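Local coordinates for papain-like cysteine protease (Porcine reproductive and respiratory syndrome virus, PDB 3MTV), which probably acts as a papain-like cysteine protease that frees itself from the viral polyprotein, and has a metal-dependent nuclease activity, at residues A[19-24]-A[49-54]. Sequence-based numbering, arbitrary orientation.
Sequences VSWAPR and FPPHHV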
ATOM      1  N   VAL A  19       4.148   4.800  -8.771  1.00 72.38           N
ATOM      2  CA  VAL A  19       4.035   5.320  -7.419  1.00 54.45           C
ATOM      3  C   VAL A  19       2.589   5.168  -6.805  1.00 69.72           C
ATOM      4  O   VAL A  19       1.599   5.078  -7.536  1.00 71.87           O
ATOM      5  CB  VAL A  19       4.418   6.700  -7.592  1.00 71.06           C
ATOM      6  CG1 VAL A  19       3.667   7.620  -6.693  1.00 60.11           C
ATOM      7  CG2 VAL A  19       5.934   6.771  -7.524  1.00 59.99           C
ATOM      8  N   SER A  20       2.454   5.031  -5.484  1.00 56.18           N
ATOM      9  CA  SER A  20       1.172   4.721  -4.882  1.00 42.81           C
ATOM     10  C   SER A  20       1.111   5.390  -3.536  1.00 46.76           C
ATOM     11  O   SER A  20       2.090   5.606  -2.923  1.00 56.24           O
ATOM     12  CB  SER A  20       1.017   3.206  -4.667  1.00 53.32           C
ATOM     13  OG  SER A  20       0.266   2.924  -3.456  1.00 65.04           O
ATOM     14  N   TRP A  21      -0.036   5.666  -2.985  1.00 51.49           N
ATOM     15  CA  TRP A  21       0.094   5.969  -1.583  1.00 47.92           C
ATOM     16  C   TRP A  21      -0.891   5.164  -0.764  1.00 47.66           C
ATOM     17  O   TRP A  21      -1.772   4.628  -1.314  1.00 51.36           O
ATOM     18  CB  TRP A  21      -0.160   7.436  -1.348  1.00 38.52           C
ATOM     19  CG  TRP A  21      -1.614   7.924  -1.527  1.00 54.62           C
ATOM     20  CD1 TRP A  21      -2.230   8.217  -2.723  1.00 63.43           C
ATOM     21  CD2 TRP A  21      -2.601   8.184  -0.518  1.00 45.04           C
ATOM     22  NE1 TRP A  21      -3.533   8.658  -2.518  1.00 45.41           N
ATOM     23  CE2 TRP A  21      -3.779   8.678  -1.184  1.00 45.36           C
ATOM     24  CE3 TRP A  21      -2.615   8.066   0.866  1.00 47.92           C
ATOM     25  CZ2 TRP A  21      -4.954   9.022  -0.527  1.00 45.31           C
ATOM     26  CZ3 TRP A  21      -3.800   8.467   1.571  1.00 45.66           C
ATOM     27  CH2 TRP A  21      -4.955   8.910   0.849  1.00 60.39           C
ATOM     28  N   ALA A  22      -0.799   5.205   0.554  1.00 47.40           N
ATOM     29  CA  ALA A  22      -1.659   4.414   1.399  1.00 58.83           C
ATOM     30  C   ALA A  22      -1.665   5.048   2.762  1.00 51.54           C
ATOM     31  O   ALA A  22      -0.740   5.793   3.068  1.00 57.07           O
ATOM     32  CB  ALA A  22      -1.116   3.030   1.460  1.00 46.10           C
ATOM     33  N   PRO A  23      -2.673   4.741   3.613  1.00 46.59           N
ATOM     34  CA  PRO A  23      -2.642   5.373   4.949  1.00 56.08           C
ATOM     35  C   PRO A  23      -1.534   4.749   5.820  1.00 59.14           C
ATOM     36  O   PRO A  23      -1.021   3.708   5.398  1.00 54.77           O
ATOM     37  CB  PRO A  23      -4.064   5.176   5.511  1.00 40.51           C
ATOM     38  CG  PRO A  23      -4.872   4.836   4.382  1.00 49.52           C
ATOM     39  CD  PRO A  23      -3.969   4.124   3.342  1.00 44.82           C
ATOM     40  N   ARG A  24      -1.155   5.386   6.943  1.00 54.31           N
ATOM     41  CA  ARG A  24       0.149   5.195   7.575  1.00 60.34           C
ATOM     42  C   ARG A  24      -0.157   3.917   8.277  1.00 57.90           C
ATOM     43  O   ARG A  24       0.445   2.832   7.994  1.00 41.97           O
ATOM     44  CB  ARG A  24       0.492   6.353   8.550  1.00 57.27           C
ATOM     45  CG  ARG A  24       1.704   6.231   9.537  1.00 58.10           C
ATOM     46  CD  ARG A  24       1.888   7.629  10.303  1.00 65.42           C
ATOM     47  NE  ARG A  24       2.502   7.542  11.663  1.00100.04           N
ATOM     48  CZ  ARG A  24       3.712   8.043  12.100  1.00127.43           C
ATOM     49  NH1 ARG A  24       4.606   8.769  11.299  1.00 73.20           N
ATOM     50  NH2 ARG A  24       4.034   7.813  13.414  1.00 79.39           N
ATOM     51  N   PHE A  49      -4.883  11.823  -6.041  1.00 79.41           N
ATOM     52  CA  PHE A  49      -5.439  10.464  -6.274  1.00 53.93           C
ATOM     53  C   PHE A  49      -5.997   9.710  -5.107  1.00 47.20           C
ATOM     54  O   PHE A  49      -5.959  10.187  -3.989  1.00 74.39           O
ATOM     55  CB  PHE A  49      -4.412   9.618  -6.904  1.00 45.96           C
ATOM     56  CG  PHE A  49      -3.909  10.182  -8.131  1.00 62.42           C
ATOM     57  CD1 PHE A  49      -2.850  11.050  -8.120  1.00 79.22           C
ATOM     58  CD2 PHE A  49      -4.534   9.912  -9.316  1.00 86.79           C
ATOM     59  CE1 PHE A  49      -2.382  11.612  -9.292  1.00 56.23           C
ATOM     60  CE2 PHE A  49      -4.043  10.457 -10.510  1.00 96.02           C
ATOM     61  CZ  PHE A  49      -2.944  11.294 -10.479  1.00 72.03           C
ATOM     62  N   PRO A  50      -6.647   8.575  -5.369  1.00 63.85           N
ATOM     63  CA  PRO A  50      -7.045   7.916  -4.122  1.00 61.65           C
ATOM     64  C   PRO A  50      -6.009   6.822  -3.734  1.00 50.56           C
ATOM     65  O   PRO A  50      -5.308   6.274  -4.627  1.00 65.69           O
ATOM     66  CB  PRO A  50      -8.380   7.288  -4.541  1.00 47.92           C
ATOM     67  CG  PRO A  50      -8.154   6.933  -6.061  1.00 47.98           C
ATOM     68  CD  PRO A  50      -7.352   8.027  -6.581  1.00 42.11           C
ATOM     69  N   PRO A  51      -6.002   6.390  -2.464  1.00 49.71           N
ATOM     70  CA  PRO A  51      -5.024   5.455  -1.937  1.00 41.47           C
ATOM     71  C   PRO A  51      -5.033   4.210  -2.762  1.00 41.86           C
ATOM     72  O   PRO A  51      -6.018   3.928  -3.274  1.00 51.39           O
ATOM     73  CB  PRO A  51      -5.586   5.149  -0.618  1.00 53.50           C
ATOM     74  CG  PRO A  51      -6.816   5.992  -0.376  1.00 39.11           C
ATOM     75  CD  PRO A  51      -7.243   6.323  -1.693  1.00 61.76           C
ATOM     76  N   HIS A  52      -3.912   3.589  -3.037  1.00 47.71           N
ATOM     77  CA  HIS A  52      -3.878   2.172  -3.362  1.00 41.28           C
ATOM     78  C   HIS A  52      -4.032   2.092  -4.781  1.00 52.96           C
ATOM     79  O   HIS A  52      -4.013   0.960  -5.356  1.00 60.98           O
ATOM     80  CB  HIS A  52      -4.987   1.303  -2.681  1.00 49.94           C
ATOM     81  CG  HIS A  52      -5.077   1.410  -1.157  1.00 52.31           C
ATOM     82  ND1 HIS A  52      -4.032   1.095  -0.288  1.00 44.92           N
ATOM     83  CD2 HIS A  52      -6.118   1.768  -0.357  1.00 45.43           C
ATOM     84  CE1 HIS A  52      -4.439   1.289   0.962  1.00 62.52           C
ATOM     85  NE2 HIS A  52      -5.718   1.669   0.954  1.00 41.58           N
ATOM     86  N   HIS A  53      -4.144   3.266  -5.405  1.00 54.17           N
ATOM     87  CA  HIS A  53      -3.918   3.169  -6.841  1.00 57.98           C
ATOM     88  C   HIS A  53      -2.580   3.635  -7.254  1.00 61.72           C
ATOM     89  O   HIS A  53      -2.098   4.618  -6.724  1.00 63.64           O
ATOM     90  CB  HIS A  53      -4.942   3.856  -7.701  1.00 48.18           C
ATOM     91  CG  HIS A  53      -6.362   3.531  -7.366  1.00 66.35           C
ATOM     92  ND1 HIS A  53      -6.896   3.707  -6.105  1.00 56.55           N
ATOM     93  CD2 HIS A  53      -7.365   3.064  -8.149  1.00 51.36           C
ATOM     94  CE1 HIS A  53      -8.166   3.367  -6.134  1.00 47.38           C
ATOM     95  NE2 HIS A  53      -8.469   2.988  -7.359  1.00 48.73           N
ATOM     96  N   VAL A  54      -2.043   2.906  -8.222  1.00 63.12           N
ATOM     97  CA  VAL A  54      -0.752   3.084  -8.823  1.00 63.07           C
ATOM     98  C   VAL A  54      -0.832   3.938 -10.099  1.00 68.02           C
ATOM     99  O   VAL A  54      -1.724   3.766 -10.963  1.00 63.46           O
ATOM    100  CB  VAL A  54      -0.241   1.653  -9.124  1.00 61.68           C
ATOM    101  CG1 VAL A  54       0.378   1.546 -10.421  1.00 55.08           C
ATOM    102  CG2 VAL A  54       0.727   1.179  -7.959  1.00104.16           C
TER
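His-53 makes the firmest bond, one internal to the loop: its ND1 reaches Pro-51 O at 3.0 Å in the plane of the imidazole, bracing the type II turn from Pro-50 to His-53, while NE2 of the same ring hydrogen-bonds to Ser-155 OG. The neighbouring His-52 ring turns to the dimer partner, where ND1 bonds to Tyr-13 OH and NE2 to Arg-24 O, both of the second subunit. Two weak hydrogen bonds, both to Trp-21, tie 49-54 to the strand in 19-24. The backbone N of His-52 meets the carbonyl O of Trp-21 at 2.9 Å, but the bond is bent, with an N-H...O angle of 129°. At the far end of the residue, the indole NE1 gives its hydrogen to Phe-49 O over 3.2 Å, the carbonyl sitting at the ring edge just where helix 39-48 has ended. The setting is a helix-to-strand connection laid along an edge of the N-terminal antiparallel sheet. Strand 18-23 pairs there with the short outer strand 54-56, and Val-54 CA approaches Val-19 O in a CA-H...O contact of 3.3 Å. Pro-51 packs against the Trp-21 indole. Its CA sits over the five-membered ring, 3.7 Å from the centroid in a CH-pi contact, and its CG lies 3.6 Å from Trp-21 CZ2 on the benzo half. A chi1 of 70° lays the indole alongside Pro-51; His-46 adds an edge-to-face contact. Next to Pro-51, His-52 CE1 lies against strand residues Ala-22 and Pro-23, 3.7 Å from Pro-23 CD.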